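Local coordinates for protein endonuclease 2 (Arabidopsis thaliana, PDB 4CXP) that cleaves RNA and single-stranded DNA, and double-stranded DNA less readily, as a metal-dependent endonuclease that leaves 5'-phosphorylated products, at residues Arg16-Ala21 / Thr257-Phe262; Tyr59-Asp64 / Ser132-Lys137; His145-Lys150 / Thr230-Tyr235; Lys194-Cys199 / Gly251-Ala256. All coordinates share one frame; numbering follows the deposited sequence. Where two conformers were deposited one is given.

Interaction 1. Residues Arg16-Ala21 / Thr257-Phe262; sequences RLDETA and TLNRIF
N259, on the last turn of helix 233-262, clips the chain just ahead of helix 19-28 with both ends of its carboxamide. Its ND2 donates to R16 O at 3.2 Å, the carbonyl oxygen lying close to the amide plane. Its OD1 accepts from D18 N at 2.9 Å in a nearly straight bond (172°), with the N-H arriving from above the carbonyl plane. A flipped amide would lose both bonds, so its orientation is probably fixed.

D18 is the N-cap of helix 19-28. Its CG sits between the backbone N and the carbonyl carbon (chi1 66°), and OD1 takes the helix N-H of A21 at 3.0 Å. The carboxylate and the N259 amide come tip to tip with their planes stacked, 19° apart. Water 1 joins the two helix ends: it donates to D18 OD1 and to N259 O, and accepts from T20 OG1 at 2.6 Å.

Beside these polar groups the contact is apolar. L17 CD2 rests on L258 CB at 4.0 Å, and A21 CB meets F262 CD2 at 3.9 Å.

Residues 257-262 belong to the propeptide segment removed in the mature form, still present here. L258 also packs on helix 111-124 and F262 on helix 85-96, while R16 turns its guanidinium to a salt bridge with E197 of helix 190-197.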
# COMPACT_ATOMS: atom_id res chain seq x y z
N ARG A 16 -8.08 -5.11 -13.31
CA ARG A 16 -7.96 -3.89 -14.11
C ARG A 16 -6.79 -3.97 -15.09
O ARG A 16 -6.48 -2.99 -15.75
CB ARG A 16 -7.81 -2.68 -13.20
CG ARG A 16 -9.04 -2.39 -12.38
CD ARG A 16 -8.84 -1.17 -11.50
NE ARG A 16 -8.77 0.06 -12.28
CZ ARG A 16 -9.83 0.69 -12.76
NH1 ARG A 16 -11.06 0.25 -12.51
NH2 ARG A 16 -9.65 1.78 -13.47
N LEU A 17 -6.15 -5.12 -15.23
CA LEU A 17 -5.05 -5.25 -16.17
C LEU A 17 -5.58 -5.33 -17.59
O LEU A 17 -6.61 -5.95 -17.87
CB LEU A 17 -4.24 -6.50 -15.85
CG LEU A 17 -3.56 -6.51 -14.49
CD1 LEU A 17 -2.78 -7.79 -14.31
CD2 LEU A 17 -2.68 -5.29 -14.29
N ASP A 18 -4.83 -4.74 -18.50
CA ASP A 18 -5.05 -4.92 -19.93
C ASP A 18 -4.48 -6.25 -20.37
O ASP A 18 -3.84 -6.96 -19.60
CB ASP A 18 -4.58 -3.71 -20.72
CG ASP A 18 -3.09 -3.49 -20.70
OD1 ASP A 18 -2.34 -4.45 -20.49
OD2 ASP A 18 -2.66 -2.32 -20.91
N GLU A 19 -4.74 -6.63 -21.61
CA GLU A 19 -4.39 -7.97 -22.03
C GLU A 19 -2.88 -8.23 -21.95
O GLU A 19 -2.46 -9.30 -21.49
CB GLU A 19 -4.97 -8.29 -23.40
CG GLU A 19 -4.80 -9.75 -23.81
CD GLU A 19 -5.66 -10.78 -23.07
OE1 GLU A 19 -6.38 -10.47 -22.12
OE2 GLU A 19 -5.62 -11.94 -23.50
N THR A 20 -2.05 -7.27 -22.36
CA THR A 20 -0.61 -7.49 -22.31
C THR A 20 -0.09 -7.64 -20.88
O THR A 20 0.77 -8.47 -20.61
CB THR A 20 0.19 -6.43 -23.09
OG1 THR A 20 -0.17 -5.12 -22.70
CG2 THR A 20 -0.09 -6.56 -24.55
N ALA A 21 -0.62 -6.84 -19.96
CA ALA A 21 -0.21 -6.96 -18.57
C ALA A 21 -0.76 -8.24 -17.95
O ALA A 21 -0.08 -8.89 -17.16
CB ALA A 21 -0.63 -5.75 -17.77
N THR A 257 0.05 1.14 -13.44
CA THR A 257 1.50 1.04 -13.55
C THR A 257 1.91 -0.23 -14.30
O THR A 257 2.73 -0.16 -15.21
CB THR A 257 2.13 1.14 -12.16
OG1 THR A 257 1.75 2.38 -11.55
CG2 THR A 257 3.62 1.06 -12.24
N LEU A 258 1.34 -1.37 -13.94
CA LEU A 258 1.63 -2.60 -14.66
C LEU A 258 1.21 -2.50 -16.13
O LEU A 258 1.91 -2.99 -17.02
CB LEU A 258 0.98 -3.81 -14.00
CG LEU A 258 1.48 -4.13 -12.58
CD1 LEU A 258 0.72 -5.31 -12.01
CD2 LEU A 258 2.97 -4.40 -12.54
N ASN A 259 0.07 -1.86 -16.40
CA ASN A 259 -0.35 -1.68 -17.77
C ASN A 259 0.66 -0.86 -18.57
O ASN A 259 0.98 -1.20 -19.71
CB ASN A 259 -1.74 -1.05 -17.84
CG ASN A 259 -2.84 -2.02 -17.46
OD1 ASN A 259 -2.64 -3.23 -17.42
ND2 ASN A 259 -4.01 -1.49 -17.17
N ARG A 260 1.17 0.21 -17.98
CA ARG A 260 2.21 1.00 -18.66
C ARG A 260 3.48 0.19 -18.85
O ARG A 260 4.09 0.26 -19.92
CB ARG A 260 2.51 2.25 -17.86
CG ARG A 260 1.49 3.35 -18.03
CD ARG A 260 1.90 4.67 -17.39
NE ARG A 260 2.01 4.60 -15.93
CZ ARG A 260 1.04 4.83 -15.06
NH1 ARG A 260 -0.17 5.22 -15.46
NH2 ARG A 260 1.30 4.71 -13.77
N ILE A 261 3.92 -0.53 -17.83
CA ILE A 261 5.16 -1.30 -17.89
C ILE A 261 5.13 -2.34 -19.00
O ILE A 261 6.08 -2.47 -19.76
CB ILE A 261 5.40 -2.04 -16.55
CG1 ILE A 261 5.83 -1.05 -15.47
CG2 ILE A 261 6.45 -3.14 -16.69
CD1 ILE A 261 5.76 -1.65 -14.08
N PHE A 262 4.05 -3.10 -19.06
CA PHE A 262 3.99 -4.24 -19.96
C PHE A 262 3.44 -3.89 -21.34
O PHE A 262 3.47 -4.74 -22.22
CB PHE A 262 3.17 -5.36 -19.33
CG PHE A 262 3.82 -5.96 -18.10
CD1 PHE A 262 5.10 -6.50 -18.16
CD2 PHE A 262 3.14 -6.04 -16.90
CE1 PHE A 262 5.68 -7.07 -17.04
CE2 PHE A 262 3.72 -6.62 -15.79
CZ PHE A 262 4.99 -7.12 -15.85
O HOH W 1 0.25 -3.78 -20.57

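Interaction 2. Residues Tyr59-Asp64 / Ser132-Lys137; sequences YINTPD and SYASDK
Y133 lays one ring face against the backbone of D64 where two short parallel strands, 60-62 and 131-133, form a two-stranded sheet in this mostly helical nuclease. D64 CA stands over the ring centre, 3.7 Å from the centroid and only 7° off the normal, a CH-pi contact. The D64 side chain crosses that of Y133 at about a right angle, yet its carboxylate plane is stacked at 22° to the ring, with OD1 nearest CD2. T62 OG1 approaches the ring edge instead, 3.6 Å from CD1, and donates to P63 O. With chi1 at -61°, Y133 CG lies beside its own backbone N, where D64 OD1 comes within 3.6 Å of it. A smaller alanine at Y133 would probably open a gap under D64 CA and leave the D64 carboxylate without the flat surface it stacks on.

The strands pair through S132 N to I60 O and T62 N to S132 O, the latter at 2.9 Å. A134 N then adds a bond to T62 O at 3.0 Å. N61 and S132 point to the same side of the sheet, and N61 CB touches A134 CB.

Helix 206-221 packs I214 against both T62 and Y133. By similarity Y59, I60 and N61 belong to the substrate-binding site, and residues 132-137 lie in the substrate-binding region 120-169. Past the strands, S135 OG donates to D64 OD1 at 2.6 Å, using the syn lone pair of that carboxylate oxygen, and water 2 donates to the same atom, also at 2.6 Å.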
# COMPACT_ATOMS: atom_id res chain seq x y z
N TYR A 59 8.79 1.47 3.54
CA TYR A 59 8.26 2.69 4.12
C TYR A 59 9.14 3.88 3.76
O TYR A 59 10.18 3.75 3.11
CB TYR A 59 8.10 2.52 5.66
CG TYR A 59 9.40 2.17 6.33
CD1 TYR A 59 10.34 3.15 6.67
CD2 TYR A 59 9.73 0.85 6.60
CE1 TYR A 59 11.54 2.81 7.26
CE2 TYR A 59 10.93 0.51 7.17
CZ TYR A 59 11.84 1.49 7.51
OH TYR A 59 13.04 1.14 8.08
N ILE A 60 8.69 5.06 4.21
CA ILE A 60 9.43 6.32 4.16
C ILE A 60 9.33 6.94 5.55
O ILE A 60 8.23 7.06 6.08
CB ILE A 60 8.85 7.30 3.14
CG1 ILE A 60 8.99 6.75 1.73
CG2 ILE A 60 9.54 8.64 3.24
CD1 ILE A 60 8.12 7.40 0.69
N ASN A 61 10.47 7.35 6.10
CA ASN A 61 10.53 8.14 7.32
C ASN A 61 10.63 9.62 6.98
O ASN A 61 11.51 10.02 6.22
CB ASN A 61 11.78 7.78 8.12
CG ASN A 61 11.66 6.47 8.86
OD1 ASN A 61 10.59 6.11 9.32
ND2 ASN A 61 12.78 5.77 9.00
N THR A 62 9.77 10.43 7.58
CA THR A 62 9.76 11.87 7.36
C THR A 62 10.02 12.61 8.68
O THR A 62 9.88 12.05 9.77
CB THR A 62 8.39 12.37 6.88
OG1 THR A 62 7.42 12.23 7.93
CG2 THR A 62 7.93 11.64 5.66
N PRO A 63 10.34 13.90 8.58
CA PRO A 63 10.35 14.77 9.77
C PRO A 63 8.94 14.89 10.37
O PRO A 63 7.97 14.47 9.74
CB PRO A 63 10.84 16.12 9.22
CG PRO A 63 11.53 15.78 7.92
CD PRO A 63 10.76 14.62 7.37
N ASP A 64 8.83 15.51 11.54
CA ASP A 64 7.53 15.75 12.17
C ASP A 64 6.84 16.93 11.47
O ASP A 64 6.88 18.08 11.94
CB ASP A 64 7.67 16.11 13.65
CG ASP A 64 8.04 14.94 14.55
OD1 ASP A 64 8.43 13.85 14.09
OD2 ASP A 64 7.96 15.15 15.79
N SER A 132 5.46 8.36 7.16
CA SER A 132 5.18 9.08 8.39
C SER A 132 6.42 9.18 9.24
O SER A 132 7.56 9.04 8.74
CB SER A 132 3.97 8.46 9.09
OG SER A 132 4.27 7.24 9.69
N TYR A 133 6.23 9.56 10.50
CA TYR A 133 7.31 10.18 11.23
C TYR A 133 8.35 9.18 11.67
O TYR A 133 8.05 8.19 12.37
CB TYR A 133 6.82 10.90 12.47
CG TYR A 133 5.84 12.03 12.28
CD1 TYR A 133 5.52 12.57 11.01
CD2 TYR A 133 5.26 12.62 13.38
CE1 TYR A 133 4.63 13.62 10.89
CE2 TYR A 133 4.38 13.68 13.26
CZ TYR A 133 4.07 14.17 12.01
OH TYR A 133 3.19 15.22 11.91
N ALA A 134 9.60 9.52 11.42
CA ALA A 134 10.70 8.77 12.00
C ALA A 134 10.61 8.73 13.53
O ALA A 134 10.94 7.72 14.15
CB ALA A 134 12.02 9.42 11.62
N SER A 135 10.20 9.83 14.14
CA SER A 135 10.24 9.95 15.61
C SER A 135 9.35 8.96 16.37
O SER A 135 9.60 8.67 17.54
CB SER A 135 9.89 11.38 16.00
OG SER A 135 8.57 11.66 15.57
N ASP A 136 8.30 8.45 15.74
CA ASP A 136 7.45 7.42 16.37
C ASP A 136 7.40 6.12 15.56
O ASP A 136 6.49 5.29 15.73
CB ASP A 136 6.05 7.96 16.71
CG ASP A 136 5.36 8.62 15.54
OD1 ASP A 136 5.33 8.04 14.45
OD2 ASP A 136 4.83 9.74 15.72
N LYS A 137 8.40 5.93 14.72
CA LYS A 137 8.52 4.73 13.90
C LYS A 137 7.23 4.47 13.14
O LYS A 137 6.67 3.37 13.16
CB LYS A 137 8.96 3.54 14.74
CG LYS A 137 10.26 3.77 15.48
CD LYS A 137 10.81 2.50 16.08
O HOH W 2 10.09 12.46 12.60

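Interaction 3. Residues His145-Lys150 / Thr230-Tyr235; sequences HWYTRK and TLEDEY. With SO4 (sulfate ion), chain J.
H145 and W146 pair in parallel with T230 and L231 through two short backbone bonds: L231 N donates to H145 O at 2.8 Å, and Y147 N to L231 O at 2.8 Å in an almost straight line (174°). W146 to R149 then form a type II' turn, Y147 taking its positive phi (52°), which reverses the chain into strand 149-152. Water 3 donates to Y147 O and is hydrogen-bonded to T230 OG1.

Among side-chain bonds, Y147 OH donates to D233 OD1 at 2.6 Å, using the anti lone pair of the carboxylate. Ring and carboxylate planes stand 78° apart, with OD1 in the ring plane.

One face of the Y147 ring is covered by E232, the N-cap residue of helix 233-262: its CA lies over the ring centre, 3.7 Å from the centroid, in a CH-pi contact. The W146 side chain crosses that of L231 at about a right angle; CE3 touches L231 CB at 3.9 Å and CZ3 comes to Y235 CD1 at 4.1 Å, its own edge toward Y235.

A sulfate ion, probably from the crystallisation liquor, takes a bond from R149 NH1 to O2 and another from K150 N to O4, both 2.8 Å.

Strand 143-146 is the middle of a three-stranded mixed sheet, antiparallel to 149-152 and parallel to 230-231. W146 drops from it onto helix 153-169, where NE1 bonds T164, and Y235 OH bonds A221 and W157.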
# COMPACT_ATOMS: atom_id res chain seq x y z
N HIS A 145 -5.41 1.60 22.68
CA HIS A 145 -6.28 0.43 22.63
C HIS A 145 -7.14 0.54 21.38
O HIS A 145 -7.60 1.63 21.03
CB HIS A 145 -7.18 0.34 23.87
CG HIS A 145 -6.51 -0.29 25.07
ND1 HIS A 145 -5.53 0.34 25.79
CD2 HIS A 145 -6.68 -1.50 25.67
CE1 HIS A 145 -5.13 -0.43 26.79
NE2 HIS A 145 -5.81 -1.56 26.73
N TRP A 146 -7.33 -0.59 20.71
CA TRP A 146 -8.32 -0.74 19.65
C TRP A 146 -9.49 -1.47 20.29
O TRP A 146 -9.39 -2.64 20.66
CB TRP A 146 -7.76 -1.55 18.47
CG TRP A 146 -8.74 -1.66 17.35
CD1 TRP A 146 -9.38 -2.78 16.92
CD2 TRP A 146 -9.20 -0.60 16.52
NE1 TRP A 146 -10.21 -2.48 15.87
CE2 TRP A 146 -10.11 -1.15 15.61
CE3 TRP A 146 -8.95 0.78 16.48
CZ2 TRP A 146 -10.76 -0.38 14.66
CZ3 TRP A 146 -9.59 1.54 15.52
CH2 TRP A 146 -10.49 0.96 14.63
N TYR A 147 -10.58 -0.74 20.53
CA TYR A 147 -11.66 -1.24 21.38
C TYR A 147 -11.03 -1.70 22.70
O TYR A 147 -10.36 -0.89 23.34
CB TYR A 147 -12.54 -2.26 20.64
CG TYR A 147 -13.30 -1.62 19.49
CD1 TYR A 147 -12.72 -1.49 18.23
CD2 TYR A 147 -14.58 -1.14 19.65
CE1 TYR A 147 -13.40 -0.88 17.19
CE2 TYR A 147 -15.27 -0.54 18.62
CZ TYR A 147 -14.68 -0.42 17.37
OH TYR A 147 -15.32 0.16 16.31
N THR A 148 -11.20 -2.95 23.10
CA THR A 148 -10.73 -3.37 24.42
C THR A 148 -9.29 -3.90 24.45
O THR A 148 -8.81 -4.23 25.53
CB THR A 148 -11.61 -4.45 25.04
OG1 THR A 148 -11.38 -5.68 24.34
CG2 THR A 148 -13.07 -4.07 25.01
N ARG A 149 -8.61 -3.95 23.32
CA ARG A 149 -7.31 -4.62 23.25
C ARG A 149 -6.18 -3.66 22.97
O ARG A 149 -6.33 -2.69 22.23
CB ARG A 149 -7.33 -5.67 22.15
CG ARG A 149 -8.36 -6.76 22.36
CD ARG A 149 -8.07 -7.56 23.62
NE ARG A 149 -9.06 -8.60 23.78
CZ ARG A 149 -9.08 -9.47 24.78
NH1 ARG A 149 -8.15 -9.45 25.72
NH2 ARG A 149 -10.05 -10.38 24.83
N LYS A 150 -5.01 -3.94 23.53
CA LYS A 150 -3.82 -3.15 23.24
C LYS A 150 -3.44 -3.24 21.77
O LYS A 150 -3.49 -4.31 21.18
CB LYS A 150 -2.63 -3.62 24.09
CG LYS A 150 -2.78 -3.36 25.58
CD LYS A 150 -1.59 -3.87 26.37
N THR A 230 -8.30 5.13 23.89
CA THR A 230 -9.08 4.03 23.32
C THR A 230 -9.69 4.54 22.02
O THR A 230 -10.48 5.48 22.01
CB THR A 230 -10.18 3.53 24.27
OG1 THR A 230 -9.56 2.91 25.40
CG2 THR A 230 -11.07 2.53 23.58
N LEU A 231 -9.30 3.88 20.94
CA LEU A 231 -9.87 4.14 19.63
C LEU A 231 -10.93 3.08 19.38
O LEU A 231 -10.65 1.88 19.47
CB LEU A 231 -8.80 4.11 18.55
CG LEU A 231 -7.67 5.13 18.77
CD1 LEU A 231 -6.76 5.12 17.55
CD2 LEU A 231 -8.15 6.54 19.12
N GLU A 232 -12.14 3.53 19.08
CA GLU A 232 -13.27 2.62 18.94
C GLU A 232 -14.21 3.19 17.89
O GLU A 232 -13.72 3.66 16.87
CB GLU A 232 -13.87 2.28 20.29
CG GLU A 232 -14.27 3.46 21.13
CD GLU A 232 -14.77 3.04 22.50
OE1 GLU A 232 -15.45 1.98 22.57
OE2 GLU A 232 -14.50 3.76 23.49
N ASP A 233 -15.54 3.13 18.05
CA ASP A 233 -16.43 3.44 16.93
C ASP A 233 -16.18 4.82 16.31
O ASP A 233 -16.19 4.95 15.09
CB ASP A 233 -17.90 3.33 17.33
CG ASP A 233 -18.46 1.92 17.25
OD1 ASP A 233 -17.74 0.98 16.88
OD2 ASP A 233 -19.67 1.77 17.56
N GLU A 234 -15.99 5.87 17.11
CA GLU A 234 -15.85 7.20 16.52
C GLU A 234 -14.67 7.23 15.55
O GLU A 234 -14.78 7.74 14.43
CB GLU A 234 -15.70 8.25 17.61
CG GLU A 234 -15.59 9.67 17.09
CD GLU A 234 -15.39 10.65 18.23
OE1 GLU A 234 -14.24 10.82 18.68
OE2 GLU A 234 -16.39 11.24 18.67
N TYR A 235 -13.54 6.71 15.98
CA TYR A 235 -12.35 6.68 15.13
C TYR A 235 -12.55 5.75 13.94
O TYR A 235 -12.21 6.08 12.82
CB TYR A 235 -11.13 6.29 15.96
CG TYR A 235 -9.80 6.47 15.26
CD1 TYR A 235 -9.25 5.48 14.44
CD2 TYR A 235 -9.07 7.65 15.41
CE1 TYR A 235 -8.03 5.66 13.84
CE2 TYR A 235 -7.84 7.84 14.80
CZ TYR A 235 -7.32 6.82 14.03
OH TYR A 235 -6.10 6.93 13.42
S SO4 J . -4.70 -7.21 25.75
O1 SO4 J . -3.59 -7.19 26.71
O2 SO4 J . -5.76 -8.08 26.24
O3 SO4 J . -4.24 -7.70 24.44
O4 SO4 J . -5.20 -5.85 25.58
O HOH W 3 -10.15 0.14 25.84

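Interaction 4. Residues Lys194-Cys199 / Gly251-Ala256; sequences KRWETC and GVRLAA
R253 reaches from helix 233-262 to the C-terminal end of helix 190-197, where its guanidinium meets the backbone of W196. From CB the side chain leaves with CG anti to the carbonyl carbon (chi1 -72°) and runs extended to NE. CG already lies 3.2 Å from W196 O and CD 3.7 Å from it, so the aliphatic part lies beside the carbonyl before the polar end arrives. NE then donates to W196 O at 3.1 Å (159°), with the oxygen in the guanidinium plane. At the tip, NH2 comes 4.0 Å from W196 CD1 and also donates to water 4; NH1 makes a salt bridge with E212 and a hydrogen bond with H126. Putting a leucine at R253 would probably leave W196 O without this N-H and the E212 carboxylate without its charged mate.

V252 packs next to it, its CG1 4.0 Å from W196 CB and tight against E197 CG at 3.4 Å; CG2 faces the indole edge at CE3. Farther along, A256 CB meets E197 CB at 4.0 Å. Water 5 links E197 OE2 to V252 O by donating to both.

The contact joins helix 190-197 to helix 233-262, with W196, V252 and R253 buried. E197 OE2 is also the partner of R16, just past helix 3-15. W196 packs on A248 and Q249 of helix 233-262 as well, and L254 reaches helices 3-15 and 111-124.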
# COMPACT_ATOMS: atom_id res chain seq x y z
N LYS A 194 -9.71 8.47 -12.85
CA LYS A 194 -8.92 8.89 -14.01
C LYS A 194 -7.67 9.64 -13.58
O LYS A 194 -6.60 9.46 -14.15
CB LYS A 194 -9.77 9.72 -14.98
CG LYS A 194 -10.88 8.92 -15.63
CD LYS A 194 -11.74 9.64 -16.63
CE LYS A 194 -12.81 8.72 -17.20
N ARG A 195 -7.80 10.51 -12.59
CA ARG A 195 -6.62 11.19 -12.07
C ARG A 195 -5.68 10.24 -11.32
O ARG A 195 -4.46 10.37 -11.41
CB ARG A 195 -7.02 12.35 -11.17
CG ARG A 195 -7.78 13.43 -11.92
CD ARG A 195 -7.91 14.70 -11.13
NE ARG A 195 -8.57 14.54 -9.85
CZ ARG A 195 -9.87 14.67 -9.65
NH1 ARG A 195 -10.72 14.74 -10.67
NH2 ARG A 195 -10.34 14.64 -8.42
N TRP A 196 -6.23 9.29 -10.57
CA TRP A 196 -5.40 8.35 -9.87
C TRP A 196 -4.49 7.58 -10.82
O TRP A 196 -3.37 7.28 -10.48
CB TRP A 196 -6.25 7.34 -9.10
CG TRP A 196 -7.11 7.93 -8.01
CD1 TRP A 196 -7.08 9.21 -7.52
CD2 TRP A 196 -8.14 7.25 -7.30
NE1 TRP A 196 -8.04 9.36 -6.55
CE2 TRP A 196 -8.70 8.16 -6.39
CE3 TRP A 196 -8.61 5.94 -7.31
CZ2 TRP A 196 -9.73 7.79 -5.52
CZ3 TRP A 196 -9.61 5.58 -6.45
CH2 TRP A 196 -10.17 6.50 -5.58
N GLU A 197 -5.02 7.22 -12.00
CA GLU A 197 -4.28 6.42 -12.97
C GLU A 197 -3.20 7.17 -13.71
O GLU A 197 -2.24 6.57 -14.16
CB GLU A 197 -5.22 5.89 -14.02
CG GLU A 197 -6.18 4.89 -13.50
CD GLU A 197 -7.14 4.42 -14.54
OE1 GLU A 197 -7.63 5.26 -15.33
OE2 GLU A 197 -7.44 3.23 -14.53
N THR A 198 -3.37 8.46 -13.89
CA THR A 198 -2.51 9.25 -14.77
C THR A 198 -1.13 9.42 -14.15
O THR A 198 -0.99 9.72 -12.98
CB THR A 198 -3.16 10.63 -14.99
OG1 THR A 198 -4.37 10.42 -15.72
CG2 THR A 198 -2.27 11.59 -15.76
N CYS A 199 -0.12 9.22 -14.98
CA CYS A 199 1.27 9.44 -14.60
C CYS A 199 2.05 9.93 -15.80
O CYS A 199 2.25 9.20 -16.76
CB CYS A 199 1.89 8.15 -14.09
SG CYS A 199 3.58 8.30 -13.47
N GLY A 251 -5.00 -0.14 -5.62
CA GLY A 251 -5.36 -1.10 -6.64
C GLY A 251 -5.38 -0.51 -8.04
O GLY A 251 -4.89 -1.10 -9.00
N VAL A 252 -5.99 0.68 -8.15
CA VAL A 252 -6.07 1.37 -9.42
C VAL A 252 -4.67 1.70 -9.94
O VAL A 252 -4.38 1.53 -11.13
CB VAL A 252 -6.96 2.62 -9.27
CG1 VAL A 252 -6.77 3.57 -10.44
CG2 VAL A 252 -8.42 2.24 -9.12
N ARG A 253 -3.80 2.19 -9.06
CA ARG A 253 -2.47 2.60 -9.46
C ARG A 253 -1.56 1.42 -9.74
O ARG A 253 -0.73 1.50 -10.64
CB ARG A 253 -1.89 3.56 -8.42
CG ARG A 253 -2.59 4.90 -8.49
CD ARG A 253 -2.40 5.71 -7.25
NE ARG A 253 -2.81 7.09 -7.46
CZ ARG A 253 -2.87 7.99 -6.49
NH1 ARG A 253 -2.72 7.62 -5.23
NH2 ARG A 253 -3.11 9.26 -6.76
N LEU A 254 -1.70 0.32 -9.01
CA LEU A 254 -0.93 -0.86 -9.33
C LEU A 254 -1.28 -1.33 -10.74
O LEU A 254 -0.38 -1.59 -11.55
CB LEU A 254 -1.15 -1.95 -8.30
CG LEU A 254 -0.43 -3.27 -8.59
CD1 LEU A 254 1.07 -3.09 -8.81
CD2 LEU A 254 -0.70 -4.25 -7.46
N ALA A 255 -2.57 -1.41 -11.07
CA ALA A 255 -2.94 -1.84 -12.41
C ALA A 255 -2.45 -0.86 -13.46
O ALA A 255 -1.95 -1.28 -14.51
CB ALA A 255 -4.43 -2.01 -12.52
N ALA A 256 -2.62 0.45 -13.23
CA ALA A 256 -2.22 1.41 -14.24
C ALA A 256 -0.72 1.35 -14.50
O ALA A 256 -0.26 1.50 -15.64
CB ALA A 256 -2.63 2.80 -13.83
O HOH W 4 -2.39 10.22 -9.46
O HOH W 5 -6.27 1.11 -13.07

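In the fold
From the N terminus, the chain leaves helix 3-15 and reaches residues 16-21, which meet 257-262 in interaction 1; this closes a loop of 235 residues that encloses the other three. Interaction 2 closes first, joining strands 60-62 and 131-133, and precedes interactions 3 and 4 in series. Interaction 3 opens at strand 143-146 and closes at 230-235; interaction 4 opens inside it at 194-199 and closes beyond it at 251-256, so these two cross. Helix 233-262 serves interactions 1, 3 and 4; interactions 3 and 1, at its two ends, have centres about 40 Å apart. Interactions 1 and 4 touch directly, through R16 and R260 on E197.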